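Local structure of putative pyrazinamidase/nicotinamidase (Streptococcus mutans, 3S2S) at residues D94-T99 with K137-A142; D43-F48 with F84-H89; V157-L162 with Q184-Q189; L39-Y44 with V161-L166. The protein probably hydrolyses nicotinamide, and its analogue pyrazinamide, to the free acid as a zinc-binding member of the isochorismatase family of hydrolases. All coordinates share one frame; numbering follows the deposited sequence.

Contact 1 (D94-T99 with K137-A142). With ZN (zinc ion), chain E.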
loop_
_atom_site.group_PDB
_atom_site.type_symbol
_atom_site.label_atom_id
_atom_site.label_comp_id
_atom_site.label_asym_id
_atom_site.label_seq_id
_atom_site.Cartn_x
_atom_site.Cartn_y
_atom_site.Cartn_z
ATOM N N ASP A 94 -18.085 1.383 16.728
ATOM C CA ASP A 94 -17.974 -0.064 16.850
ATOM C C ASP A 94 -17.293 -0.712 15.645
ATOM O O ASP A 94 -16.980 -1.899 15.684
ATOM C CB ASP A 94 -19.351 -0.687 17.093
ATOM C CG ASP A 94 -19.931 -0.300 18.445
ATOM O OD1 ASP A 94 -19.252 -0.540 19.469
ATOM O OD2 ASP A 94 -21.054 0.250 18.484
ATOM N N PHE A 95 -17.057 0.063 14.586
ATOM C CA PHE A 95 -16.364 -0.463 13.407
ATOM C C PHE A 95 -14.846 -0.400 13.526
ATOM O O PHE A 95 -14.131 -1.025 12.740
ATOM C CB PHE A 95 -16.817 0.244 12.125
ATOM C CG PHE A 95 -18.131 -0.249 11.615
ATOM C CD1 PHE A 95 -18.260 -1.548 11.151
ATOM C CD2 PHE A 95 -19.241 0.577 11.610
ATOM C CE1 PHE A 95 -19.471 -2.009 10.689
ATOM C CE2 PHE A 95 -20.454 0.115 11.145
ATOM C CZ PHE A 95 -20.566 -1.175 10.685
ATOM N N HIS A 96 -14.368 0.342 14.514
ATOM C CA HIS A 96 -12.935 0.402 14.799
ATOM C C HIS A 96 -12.570 -0.627 15.874
ATOM O O HIS A 96 -13.092 -0.567 16.988
ATOM C CB HIS A 96 -12.592 1.798 15.295
ATOM C CG HIS A 96 -11.131 2.125 15.213
ATOM N ND1 HIS A 96 -10.148 1.162 15.311
ATOM C CD2 HIS A 96 -10.488 3.306 15.038
ATOM C CE1 HIS A 96 -8.963 1.735 15.191
ATOM N NE2 HIS A 96 -9.140 3.034 15.021
ATOM N N PRO A 97 -11.670 -1.572 15.551
ATOM C CA PRO A 97 -11.265 -2.630 16.495
ATOM C C PRO A 97 -10.723 -2.058 17.791
ATOM O O PRO A 97 -10.793 -2.695 18.834
ATOM C CB PRO A 97 -10.132 -3.355 15.749
ATOM C CG PRO A 97 -10.391 -3.093 14.316
ATOM C CD PRO A 97 -11.066 -1.759 14.216
ATOM N N GLU A 98 -10.189 -0.848 17.712
ATOM C CA GLU A 98 -9.515 -0.242 18.837
ATOM C C GLU A 98 -10.521 0.143 19.916
ATOM O O GLU A 98 -10.177 0.246 21.097
ATOM C CB GLU A 98 -8.743 0.985 18.347
ATOM C CG GLU A 98 -7.654 1.467 19.286
ATOM C CD GLU A 98 -7.068 2.768 18.832
ATOM O OE1 GLU A 98 -7.038 3.710 19.643
ATOM O OE2 GLU A 98 -6.656 2.863 17.658
ATOM N N THR A 99 -11.772 0.337 19.510
ATOM C CA THR A 99 -12.808 0.779 20.427
ATOM C C THR A 99 -13.019 -0.200 21.569
ATOM O O THR A 99 -13.373 0.204 22.678
ATOM C CB THR A 99 -14.133 1.006 19.697
ATOM O OG1 THR A 99 -13.949 2.032 18.714
ATOM C CG2 THR A 99 -15.208 1.438 20.688
ATOM N N LYS A 137 -4.999 10.738 12.381
ATOM C CA LYS A 137 -4.850 9.313 12.093
ATOM C C LYS A 137 -5.790 8.507 12.964
ATOM O O LYS A 137 -6.238 8.990 14.005
ATOM C CB LYS A 137 -3.382 8.852 12.286
ATOM C CG LYS A 137 -2.928 8.799 13.752
ATOM C CD LYS A 137 -1.435 8.433 13.840
ATOM C CE LYS A 137 -0.908 8.483 15.271
ATOM N NZ LYS A 137 -1.538 7.436 16.127
ATOM N N ARG A 138 -6.089 7.275 12.543
ATOM C CA ARG A 138 -6.986 6.420 13.310
ATOM C C ARG A 138 -6.347 5.129 13.777
ATOM O O ARG A 138 -6.881 4.467 14.653
ATOM C CB ARG A 138 -8.248 6.086 12.494
ATOM C CG ARG A 138 -9.143 7.295 12.284
ATOM C CD ARG A 138 -10.336 6.965 11.395
ATOM N NE ARG A 138 -11.284 6.053 12.026
ATOM C CZ ARG A 138 -11.383 4.758 11.739
ATOM N NH1 ARG A 138 -10.559 4.192 10.840
ATOM N NH2 ARG A 138 -12.291 4.021 12.355
ATOM N N HIS A 139 -5.232 4.737 13.149
ATOM C CA HIS A 139 -4.486 3.569 13.612
ATOM C C HIS A 139 -3.258 4.045 14.351
ATOM O O HIS A 139 -2.995 5.246 14.437
ATOM C CB HIS A 139 -4.056 2.663 12.441
ATOM C CG HIS A 139 -5.195 1.924 11.807
ATOM N ND1 HIS A 139 -5.114 1.392 10.535
ATOM C CD2 HIS A 139 -6.438 1.639 12.258
ATOM C CE1 HIS A 139 -6.259 0.795 10.237
ATOM N NE2 HIS A 139 -7.076 0.920 11.270
ATOM N N TYR A 140 -2.471 3.109 14.858
ATOM C CA TYR A 140 -1.314 3.504 15.654
ATOM C C TYR A 140 -0.202 4.127 14.796
ATOM O O TYR A 140 0.344 5.203 15.109
ATOM C CB TYR A 140 -0.795 2.272 16.397
ATOM C CG TYR A 140 -1.867 1.546 17.195
ATOM C CD1 TYR A 140 -2.462 2.145 18.309
ATOM C CD2 TYR A 140 -2.241 0.242 16.867
ATOM C CE1 TYR A 140 -3.428 1.464 19.046
ATOM C CE2 TYR A 140 -3.200 -0.435 17.596
ATOM C CZ TYR A 140 -3.781 0.173 18.693
ATOM O OH TYR A 140 -4.738 -0.519 19.412
ATOM N N SER A 141 0.085 3.490 13.659
ATOM C CA SER A 141 1.065 4.034 12.728
ATOM C C SER A 141 0.623 5.341 12.053
ATOM O O SER A 141 -0.498 5.467 11.573
ATOM C CB SER A 141 1.349 3.012 11.620
ATOM O OG SER A 141 2.142 3.609 10.598
ATOM N N ALA A 142 1.549 6.283 11.970
ATOM C CA ALA A 142 1.290 7.564 11.318
ATOM C C ALA A 142 1.064 7.410 9.806
ATOM O O ALA A 142 0.580 8.339 9.167
ATOM C CB ALA A 142 2.466 8.491 11.553
HETATM ZN ZN ZN E . -6.039 5.526 19.421
HETATM O O HOH W 1 -5.053 4.952 17.476
HETATM O O HOH W 2 -4.236 4.786 20.311
#
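His96 reaches the backbone of Arg138 with the edge of its imidazole: NE2 donates to Arg138 O at 2.7 Å in a nearly straight bond. The oxygen lies almost exactly in the ring plane, whereas the nitrogen stands above the plane of the carbonyl. The ring is brought across by a chi1 of -162°, which sets CG anti to the backbone nitrogen. The Arg138 side chain runs past the imidazole in the opposite direction, and His96 CD2 sits over one face of the guanidinium, 3.3 Å from NH2, with the two planes 44° apart. The charged end of Arg138 is held by a salt bridge to Glu154 of a second subunit. Both segments are loops that follow parallel strands of the isochorismatase-type alpha/beta sheet, and together they wall the metal site. Glu98 stretches out from the first loop to bind the zinc ion through OE1 at 2.1 Å, while OE2 accepts from a zinc-bound water at 2.6 Å. Its carboxylate is turned only 20° from the plane of the Tyr140 ring, and CG meets Tyr140 OH at 3.5 Å. That hydroxyl is hydrogen-bonded to Val210 O of a third subunit, and the ring also touches the bound cacodylic acid.

Contact 2 (D43-F48 with F84-H89). With ZN (zinc ion), chain E; CAD (cacodylic acid), chain F.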
loop_
_atom_site.group_PDB
_atom_site.type_symbol
_atom_site.label_atom_id
_atom_site.label_comp_id
_atom_site.label_asym_id
_atom_site.label_seq_id
_atom_site.Cartn_x
_atom_site.Cartn_y
_atom_site.Cartn_z
ATOM N N ASP A 43 1.509 11.840 18.455
ATOM C CA ASP A 43 0.536 11.747 19.568
ATOM C C ASP A 43 0.923 12.390 20.875
ATOM O O ASP A 43 0.512 11.901 21.930
ATOM C CB ASP A 43 0.179 10.276 19.843
ATOM C CG ASP A 43 -0.768 9.698 18.795
ATOM O OD1 ASP A 43 -1.572 10.478 18.272
ATOM O OD2 ASP A 43 -0.713 8.474 18.548
ATOM N N TYR A 44 1.692 13.471 20.833
ATOM C CA TYR A 44 2.098 14.115 22.080
ATOM C C TYR A 44 1.006 15.056 22.583
ATOM O O TYR A 44 1.173 16.290 22.641
ATOM C CB TYR A 44 3.463 14.812 21.945
ATOM C CG TYR A 44 4.090 15.012 23.299
ATOM C CD1 TYR A 44 4.590 13.921 24.014
ATOM C CD2 TYR A 44 4.141 16.276 23.881
ATOM C CE1 TYR A 44 5.136 14.095 25.295
ATOM C CE2 TYR A 44 4.695 16.463 25.156
ATOM C CZ TYR A 44 5.189 15.368 25.843
ATOM O OH TYR A 44 5.717 15.559 27.112
ATOM N N THR A 45 -0.135 14.463 22.928
ATOM C CA THR A 45 -1.311 15.249 23.276
ATOM C C THR A 45 -1.720 15.072 24.737
ATOM O O THR A 45 -1.241 14.181 25.453
ATOM C CB THR A 45 -2.526 14.855 22.408
ATOM O OG1 THR A 45 -2.880 13.495 22.690
ATOM C CG2 THR A 45 -2.222 15.025 20.900
ATOM N N TYR A 46 -2.631 15.933 25.174
ATOM C CA TYR A 46 -3.106 15.881 26.553
ATOM C C TYR A 46 -3.601 14.508 26.990
ATOM O O TYR A 46 -3.256 14.035 28.079
ATOM C CB TYR A 46 -4.168 16.953 26.788
ATOM C CG TYR A 46 -3.564 18.237 27.316
ATOM C CD1 TYR A 46 -2.754 19.040 26.508
ATOM C CD2 TYR A 46 -3.801 18.644 28.621
ATOM C CE1 TYR A 46 -2.185 20.207 26.991
ATOM C CE2 TYR A 46 -3.235 19.820 29.118
ATOM C CZ TYR A 46 -2.438 20.599 28.303
ATOM O OH TYR A 46 -1.886 21.766 28.809
ATOM N N ASP A 47 -4.404 13.843 26.163
ATOM C CA ASP A 47 -4.906 12.527 26.580
ATOM C C ASP A 47 -3.831 11.465 26.785
ATOM O O ASP A 47 -4.030 10.519 27.553
ATOM C CB ASP A 47 -5.986 12.003 25.628
ATOM C CG ASP A 47 -7.370 12.515 25.988
ATOM O OD1 ASP A 47 -7.575 12.914 27.164
ATOM O OD2 ASP A 47 -8.233 12.534 25.099
ATOM N N PHE A 48 -2.687 11.623 26.126
ATOM C CA PHE A 48 -1.599 10.660 26.279
ATOM C C PHE A 48 -0.527 11.062 27.287
ATOM O O PHE A 48 0.327 10.244 27.630
ATOM C CB PHE A 48 -0.930 10.392 24.933
ATOM C CG PHE A 48 -1.776 9.569 24.006
ATOM C CD1 PHE A 48 -2.115 8.267 24.335
ATOM C CD2 PHE A 48 -2.237 10.098 22.812
ATOM C CE1 PHE A 48 -2.902 7.494 23.470
ATOM C CE2 PHE A 48 -3.020 9.330 21.946
ATOM C CZ PHE A 48 -3.349 8.032 22.290
ATOM N N PHE A 84 2.905 16.629 12.469
ATOM C CA PHE A 84 2.167 16.220 13.668
ATOM C C PHE A 84 1.156 15.156 13.261
ATOM O O PHE A 84 0.236 15.435 12.495
ATOM C CB PHE A 84 1.476 17.420 14.330
ATOM C CG PHE A 84 2.455 18.405 14.918
ATOM C CD1 PHE A 84 2.908 18.243 16.209
ATOM C CD2 PHE A 84 2.942 19.458 14.161
ATOM C CE1 PHE A 84 3.819 19.115 16.751
ATOM C CE2 PHE A 84 3.864 20.349 14.693
ATOM C CZ PHE A 84 4.294 20.177 16.010
ATOM N N THR A 85 1.335 13.937 13.763
ATOM C CA THR A 85 0.484 12.829 13.319
ATOM C C THR A 85 -0.265 12.371 14.556
ATOM O O THR A 85 0.312 11.810 15.491
ATOM C CB THR A 85 1.323 11.713 12.681
ATOM O OG1 THR A 85 2.251 11.189 13.646
ATOM C CG2 THR A 85 2.070 12.275 11.473
ATOM N N ILE A 86 -1.559 12.678 14.566
ATOM C CA ILE A 86 -2.313 12.726 15.810
ATOM C C ILE A 86 -3.589 11.915 15.743
ATOM O O ILE A 86 -4.467 12.184 14.920
ATOM C CB ILE A 86 -2.723 14.183 16.143
ATOM C CG1 ILE A 86 -1.508 15.119 16.083
ATOM C CG2 ILE A 86 -3.446 14.258 17.493
ATOM C CD1 ILE A 86 -0.428 14.865 17.163
ATOM N N ASP A 87 -3.698 10.953 16.659
ATOM C CA ASP A 87 -4.906 10.151 16.800
ATOM C C ASP A 87 -6.131 11.066 16.835
ATOM O O ASP A 87 -6.149 12.075 17.549
ATOM C CB ASP A 87 -4.842 9.433 18.139
ATOM C CG ASP A 87 -4.801 7.937 18.017
ATOM O OD1 ASP A 87 -4.386 7.381 16.955
ATOM O OD2 ASP A 87 -5.157 7.319 19.039
ATOM N N GLY A 88 -7.167 10.706 16.081
ATOM C CA GLY A 88 -8.417 11.459 16.093
ATOM C C GLY A 88 -9.572 10.474 16.043
ATOM O O GLY A 88 -9.827 9.876 14.986
ATOM N N HIS A 89 -10.259 10.280 17.170
ATOM C CA HIS A 89 -11.229 9.199 17.281
ATOM C C HIS A 89 -12.658 9.694 17.393
ATOM O O HIS A 89 -12.909 10.862 17.715
ATOM C CB HIS A 89 -10.918 8.298 18.491
ATOM C CG HIS A 89 -9.695 7.447 18.314
ATOM N ND1 HIS A 89 -9.559 6.551 17.272
ATOM C CD2 HIS A 89 -8.566 7.341 19.055
ATOM C CE1 HIS A 89 -8.388 5.941 17.372
ATOM N NE2 HIS A 89 -7.767 6.399 18.444
HETATM ZN ZN ZN E . -6.039 5.526 19.421
HETATM AS AS CAD F . -0.049 5.368 20.833
HETATM C C1 CAD F . -0.205 7.246 21.329
HETATM C C2 CAD F . -1.594 4.324 21.496
HETATM O O1 CAD F . 1.409 4.721 21.190
HETATM O O HOH W 1 -5.053 4.952 17.476
HETATM O O HOH W 2 -4.236 4.786 20.311
#
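Asp87 and Phe48 meet beside the zinc ion: the phenyl ring presents its CZ edge to Asp87 OD2 at 3.8 Å, and that oxygen binds the zinc at 2.0 Å. His89 NE2 is a fellow ligand at 2.2 Å; Glu98, His105 and two waters complete the site. One face of the Phe48 ring carries methyl C1 of cacodylic acid over its centre, 3.4 Å from CZ, so metal and ligand sites share a wall. Asp43 serves both: its OD2 approaches C1 of the cacodylic acid at 3.1 Å, and its OD1 accepts from Asp87 N at 2.7 Å in a nearly straight bond (178°), fixing the backbone from which the zinc ligand projects. Asp43 OD2 and Asp87 OD1 are 4.2 Å apart, and Lys137 forms a salt bridge with each; with Cys170, this is consistent with the Asp-Lys-Cys catalytic triad of the family. Farther back, Asp43 N donates to Thr85 O, and methyl CG2 of Thr45 packs against CG2 of Ile86 at 3.7 Å. The contact joins the turn after strand 37-42, which leads into the short helix 46-49, to the C-terminal end of the adjacent parallel strand 81-87, with strand 132-137 flanking the latter on its other side.

Contact 3 (V157-L162 with Q184-Q189)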
loop_
_atom_site.group_PDB
_atom_site.type_symbol
_atom_site.label_atom_id
_atom_site.label_comp_id
_atom_site.label_asym_id
_atom_site.label_seq_id
_atom_site.Cartn_x
_atom_site.Cartn_y
_atom_site.Cartn_z
ATOM N N VAL A 157 12.062 13.075 0.755
ATOM C CA VAL A 157 12.598 12.803 2.088
ATOM C C VAL A 157 13.151 11.387 2.144
ATOM O O VAL A 157 12.477 10.444 1.734
ATOM C CB VAL A 157 11.504 13.008 3.154
ATOM C CG1 VAL A 157 11.934 12.431 4.516
ATOM C CG2 VAL A 157 11.173 14.482 3.256
ATOM N N ASP A 158 14.369 11.219 2.658
ATOM C CA ASP A 158 14.885 9.868 2.784
ATOM C C ASP A 158 15.008 9.390 4.222
ATOM O O ASP A 158 15.196 8.203 4.450
ATOM C CB ASP A 158 16.212 9.693 2.039
ATOM C CG ASP A 158 17.376 10.255 2.785
ATOM O OD1 ASP A 158 17.168 11.113 3.665
ATOM O OD2 ASP A 158 18.515 9.833 2.483
ATOM N N THR A 159 14.868 10.311 5.177
ATOM C CA THR A 159 15.038 9.979 6.588
ATOM C C THR A 159 13.896 10.553 7.409
ATOM O O THR A 159 13.581 11.742 7.276
ATOM C CB THR A 159 16.340 10.605 7.118
ATOM O OG1 THR A 159 17.430 10.097 6.344
ATOM C CG2 THR A 159 16.565 10.267 8.606
ATOM N N VAL A 160 13.278 9.717 8.244
ATOM C CA VAL A 160 12.331 10.223 9.235
ATOM C C VAL A 160 12.950 10.191 10.626
ATOM O O VAL A 160 13.643 9.237 10.970
ATOM C CB VAL A 160 10.982 9.477 9.234
ATOM C CG1 VAL A 160 10.246 9.723 7.873
ATOM C CG2 VAL A 160 11.165 7.955 9.447
ATOM N N VAL A 161 12.674 11.242 11.390
ATOM C CA VAL A 161 13.114 11.387 12.769
ATOM C C VAL A 161 11.889 11.232 13.645
ATOM O O VAL A 161 10.980 12.047 13.565
ATOM C CB VAL A 161 13.773 12.736 12.989
ATOM C CG1 VAL A 161 14.307 12.837 14.414
ATOM C CG2 VAL A 161 14.915 12.919 11.978
ATOM N N LEU A 162 11.848 10.177 14.451
ATOM C CA LEU A 162 10.637 9.873 15.213
ATOM C C LEU A 162 10.696 10.414 16.634
ATOM O O LEU A 162 11.704 10.244 17.317
ATOM C CB LEU A 162 10.395 8.364 15.254
ATOM C CG LEU A 162 10.369 7.699 13.875
ATOM C CD1 LEU A 162 10.065 6.216 14.074
ATOM C CD2 LEU A 162 9.307 8.350 12.977
ATOM N N GLN A 184 15.192 5.727 5.880
ATOM C CA GLN A 184 16.137 5.721 7.006
ATOM C C GLN A 184 15.396 6.265 8.216
ATOM O O GLN A 184 14.535 7.133 8.086
ATOM C CB GLN A 184 17.358 6.596 6.718
ATOM C CG GLN A 184 18.086 6.213 5.457
ATOM C CD GLN A 184 18.469 4.764 5.447
ATOM O OE1 GLN A 184 19.084 4.262 6.398
ATOM N NE2 GLN A 184 18.106 4.068 4.373
ATOM N N ILE A 185 15.728 5.750 9.390
ATOM C CA ILE A 185 14.989 6.091 10.610
ATOM C C ILE A 185 15.942 6.543 11.694
ATOM O O ILE A 185 16.968 5.893 11.942
ATOM C CB ILE A 185 14.229 4.867 11.152
ATOM C CG1 ILE A 185 13.321 4.289 10.068
ATOM C CG2 ILE A 185 13.453 5.227 12.415
ATOM C CD1 ILE A 185 12.775 2.901 10.423
ATOM N N GLU A 186 15.627 7.680 12.306
ATOM C CA GLU A 186 16.304 8.116 13.519
ATOM C C GLU A 186 15.246 8.172 14.606
ATOM O O GLU A 186 14.085 8.494 14.337
ATOM C CB GLU A 186 16.945 9.490 13.311
ATOM C CG GLU A 186 17.976 9.492 12.200
ATOM C CD GLU A 186 18.673 10.836 12.007
ATOM O OE1 GLU A 186 18.057 11.878 12.290
ATOM O OE2 GLU A 186 19.856 10.850 11.582
ATOM N N VAL A 187 15.633 7.827 15.826
ATOM C CA VAL A 187 14.732 7.981 16.960
ATOM C C VAL A 187 15.442 8.815 18.003
ATOM O O VAL A 187 16.583 8.525 18.369
ATOM C CB VAL A 187 14.368 6.626 17.576
ATOM C CG1 VAL A 187 13.414 6.827 18.761
ATOM C CG2 VAL A 187 13.747 5.721 16.522
ATOM N N VAL A 188 14.793 9.861 18.492
ATOM C CA VAL A 188 15.451 10.726 19.464
ATOM C C VAL A 188 15.114 10.201 20.854
ATOM O O VAL A 188 13.980 10.325 21.298
ATOM C CB VAL A 188 14.960 12.180 19.321
ATOM C CG1 VAL A 188 15.648 13.112 20.355
ATOM C CG2 VAL A 188 15.171 12.669 17.883
ATOM N N GLN A 189 16.080 9.571 21.528
ATOM C CA GLN A 189 15.756 8.855 22.756
ATOM C C GLN A 189 15.137 9.749 23.832
ATOM O O GLN A 189 14.248 9.317 24.574
ATOM C CB GLN A 189 16.981 8.108 23.329
ATOM C CG GLN A 189 16.631 7.321 24.596
ATOM C CD GLN A 189 17.696 6.314 25.008
ATOM O OE1 GLN A 189 18.667 6.080 24.289
ATOM N NE2 GLN A 189 17.504 5.700 26.173
#
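Thr159 and Glu186 interlock on one face of two parallel strands: methyl CG2 of the threonine fits against the CG methylene of the glutamate at 3.9 Å. The glutamate chain, extended beyond CG, runs out alongside Val161, with the Thr159 methyl against its flank, and OE1 comes within 3.3 Å of Val161 CG2. Farther along this face Val161 CG1 nests against Val188 CG2 at 3.6 Å; chi1 of -176° places CG1 anti to the backbone nitrogen. At the opposite end CB of Gln184 fits against Thr159 OG1, itself hydrogen-bonded to Asp158 OD1. The other face is hydrophobic. Here methyl CD1 of Leu162 points at the notch between two methyls, 3.9 Å from Ile185 CG2 and 4.4 Å from Val187 CG2, and helix 167-180 packs over this side. That helix is the crossover of the beta-alpha-beta unit formed with strands 159-165 and 184-188; segments 159-162 and 184-188 run at 20° to each other. Alternating backbone bonds join them, among them Glu186 N to Val160 O at 2.9 Å. Aliphatic packing thus dominates beneath the helix, whereas the threonine-glutamate face is mixed, and there the Glu186 carboxylate is probably balanced by its salt bridge to Lys37.

Contact 4 (L39-Y44 with V161-L166). With CAD (cacodylic acid), chain F.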
loop_
_atom_site.group_PDB
_atom_site.type_symbol
_atom_site.label_atom_id
_atom_site.label_comp_id
_atom_site.label_asym_id
_atom_site.label_seq_id
_atom_site.Cartn_x
_atom_site.Cartn_y
_atom_site.Cartn_z
ATOM N N LEU A 39 10.710 15.380 10.533
ATOM C CA LEU A 39 10.511 15.021 11.924
ATOM C C LEU A 39 9.037 14.672 12.114
ATOM O O LEU A 39 8.163 15.431 11.707
ATOM C CB LEU A 39 10.972 16.159 12.856
ATOM C CG LEU A 39 10.827 15.748 14.327
ATOM C CD1 LEU A 39 12.035 16.201 15.146
ATOM C CD2 LEU A 39 9.485 16.175 14.929
ATOM N N ILE A 40 8.772 13.496 12.685
ATOM C CA ILE A 40 7.391 13.048 12.908
ATOM C C ILE A 40 7.090 13.225 14.390
ATOM O O ILE A 40 7.839 12.725 15.214
ATOM C CB ILE A 40 7.174 11.561 12.496
ATOM C CG1 ILE A 40 7.827 11.243 11.147
ATOM C CG2 ILE A 40 5.662 11.238 12.420
ATOM C CD1 ILE A 40 7.388 12.156 10.006
ATOM N N SER A 41 6.027 13.972 14.717
ATOM C CA SER A 41 5.642 14.248 16.108
ATOM C C SER A 41 4.409 13.425 16.420
ATOM O O SER A 41 3.298 13.751 15.980
ATOM C CB SER A 41 5.363 15.738 16.316
ATOM O OG SER A 41 5.149 16.027 17.698
ATOM N N ILE A 42 4.609 12.332 17.149
ATOM C CA ILE A 42 3.551 11.326 17.248
ATOM C C ILE A 42 2.772 11.424 18.558
ATOM O O ILE A 42 3.308 11.149 19.630
ATOM C CB ILE A 42 4.129 9.916 17.102
ATOM C CG1 ILE A 42 4.960 9.815 15.815
ATOM C CG2 ILE A 42 3.013 8.839 17.124
ATOM C CD1 ILE A 42 5.702 8.496 15.720
ATOM N N ASP A 43 1.509 11.840 18.455
ATOM C CA ASP A 43 0.536 11.747 19.568
ATOM C C ASP A 43 0.923 12.390 20.875
ATOM O O ASP A 43 0.512 11.901 21.930
ATOM C CB ASP A 43 0.179 10.276 19.843
ATOM C CG ASP A 43 -0.768 9.698 18.795
ATOM O OD1 ASP A 43 -1.572 10.478 18.272
ATOM O OD2 ASP A 43 -0.713 8.474 18.548
ATOM N N TYR A 44 1.692 13.471 20.833
ATOM C CA TYR A 44 2.098 14.115 22.080
ATOM C C TYR A 44 1.006 15.056 22.583
ATOM O O TYR A 44 1.173 16.290 22.641
ATOM C CB TYR A 44 3.463 14.812 21.945
ATOM C CG TYR A 44 4.090 15.012 23.299
ATOM C CD1 TYR A 44 4.590 13.921 24.014
ATOM C CD2 TYR A 44 4.141 16.276 23.881
ATOM C CE1 TYR A 44 5.136 14.095 25.295
ATOM C CE2 TYR A 44 4.695 16.463 25.156
ATOM C CZ TYR A 44 5.189 15.368 25.843
ATOM O OH TYR A 44 5.717 15.559 27.112
ATOM N N VAL A 161 12.674 11.242 11.390
ATOM C CA VAL A 161 13.114 11.387 12.769
ATOM C C VAL A 161 11.889 11.232 13.645
ATOM O O VAL A 161 10.980 12.047 13.565
ATOM C CB VAL A 161 13.773 12.736 12.989
ATOM C CG1 VAL A 161 14.307 12.837 14.414
ATOM C CG2 VAL A 161 14.915 12.919 11.978
ATOM N N LEU A 162 11.848 10.177 14.451
ATOM C CA LEU A 162 10.637 9.873 15.213
ATOM C C LEU A 162 10.696 10.414 16.634
ATOM O O LEU A 162 11.704 10.244 17.317
ATOM C CB LEU A 162 10.395 8.364 15.254
ATOM C CG LEU A 162 10.369 7.699 13.875
ATOM C CD1 LEU A 162 10.065 6.216 14.074
ATOM C CD2 LEU A 162 9.307 8.350 12.977
ATOM N N THR A 163 9.621 11.072 17.057
ATOM C CA THR A 163 9.489 11.573 18.420
ATOM C C THR A 163 8.057 11.319 18.860
ATOM O O THR A 163 7.175 11.148 18.023
ATOM C CB THR A 163 9.709 13.114 18.497
ATOM O OG1 THR A 163 8.667 13.796 17.758
ATOM C CG2 THR A 163 11.083 13.513 17.942
ATOM N N GLY A 164 7.821 11.325 20.170
ATOM C CA GLY A 164 6.455 11.235 20.667
ATOM C C GLY A 164 6.209 9.994 21.501
ATOM O O GLY A 164 7.141 9.450 22.082
ATOM N N VAL A 165 4.955 9.545 21.543
ATOM C CA VAL A 165 4.520 8.462 22.437
ATOM C C VAL A 165 3.544 7.549 21.686
ATOM O O VAL A 165 2.982 7.962 20.675
ATOM C CB VAL A 165 3.825 9.037 23.723
ATOM C CG1 VAL A 165 4.807 9.875 24.547
ATOM C CG2 VAL A 165 2.619 9.864 23.341
ATOM N N LEU A 166 3.364 6.296 22.127
ATOM C CA LEU A 166 4.198 5.650 23.129
ATOM C C LEU A 166 5.263 4.893 22.335
ATOM O O LEU A 166 5.005 4.427 21.205
ATOM C CB LEU A 166 3.383 4.636 23.933
ATOM C CG LEU A 166 2.261 5.120 24.857
ATOM C CD1 LEU A 166 1.725 3.919 25.630
ATOM C CD2 LEU A 166 2.782 6.159 25.798
HETATM AS AS CAD F . -0.049 5.368 20.833
HETATM C C1 CAD F . -0.205 7.246 21.329
HETATM C C2 CAD F . -1.594 4.324 21.496
HETATM O O1 CAD F . 1.409 4.721 21.190
HETATM O O HOH W 3 7.664 16.393 18.166
#
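Thr163 turns its hydroxyl back onto the neighbouring strand because chi1 of 64° places OG1 between its own backbone nitrogen and carbonyl carbon, from where it donates to Ile40 O at 2.9 Å. The same oxygen also accepts from Thr163 N at 3.1 Å, so one residue grips it twice: the amide arrives nearly along the carbonyl bond, the hydroxyl from well off it. OG1 in turn accepts from a water that is hydrogen-bonded to Ser41 OG as well. Methyl CG2 of Thr163, set anti to its carbonyl carbon by the same torsion, reaches Leu39 CD1 at 4.0 Å. On the reverse face Ile40 and Leu162 lie side by side and point the same way, with CG1 of the isoleucine 3.7 Å from CD2 of the leucine.

The chain turns a corner at Gly164, whose backbone angles and closeness to Ile42 O suit a residue without a side chain. Beyond it Val165 N donates to Ile42 O at 3.0 Å, and Val165 CG1 meets the edge of the Tyr44 ring at CD1, 4.1 Å away. A cis peptide links Val165 to Leu166, whose N donates to O1 of cacodylic acid at 2.7 Å in an almost straight bond; Cys170 N is a second hydrogen-bonding partner of the ligand. In nicotinamidases of this family a cis peptide at this place contributes to the oxyanion hole, and these bonds are consistent with that.

Strand 37-42 is flanked by 81-87 and 159-165 in the central parallel sheet, with helix 65-77 packed on Leu39 and Thr163 and helix 167-180 on Ile42 and Leu162.

How the contacts relate
Contacts 2, 3 and 4 follow one parallel sheet: contacts 2 and 4 share Asp43 and Tyr44, contacts 3 and 4 share Val161 and Leu162, and each pair has centres about 10 Å apart. Contact 1 touches contact 2 at the zinc ion, which both bind, and through Lys137 NZ, 2.8 Å from Asp43 OD2; this salt bridge ties it to contact 4. Cacodylic acid lies against contacts 2 and 4 and touches Tyr140 of contact 1, so metal and ligand sites gather at the C-terminal ends of the strands. Contact 3 alone is remote from this site, with its centre about 24 Å from that of contact 1 and the Leu162 side chain about 11 Å from the ligand.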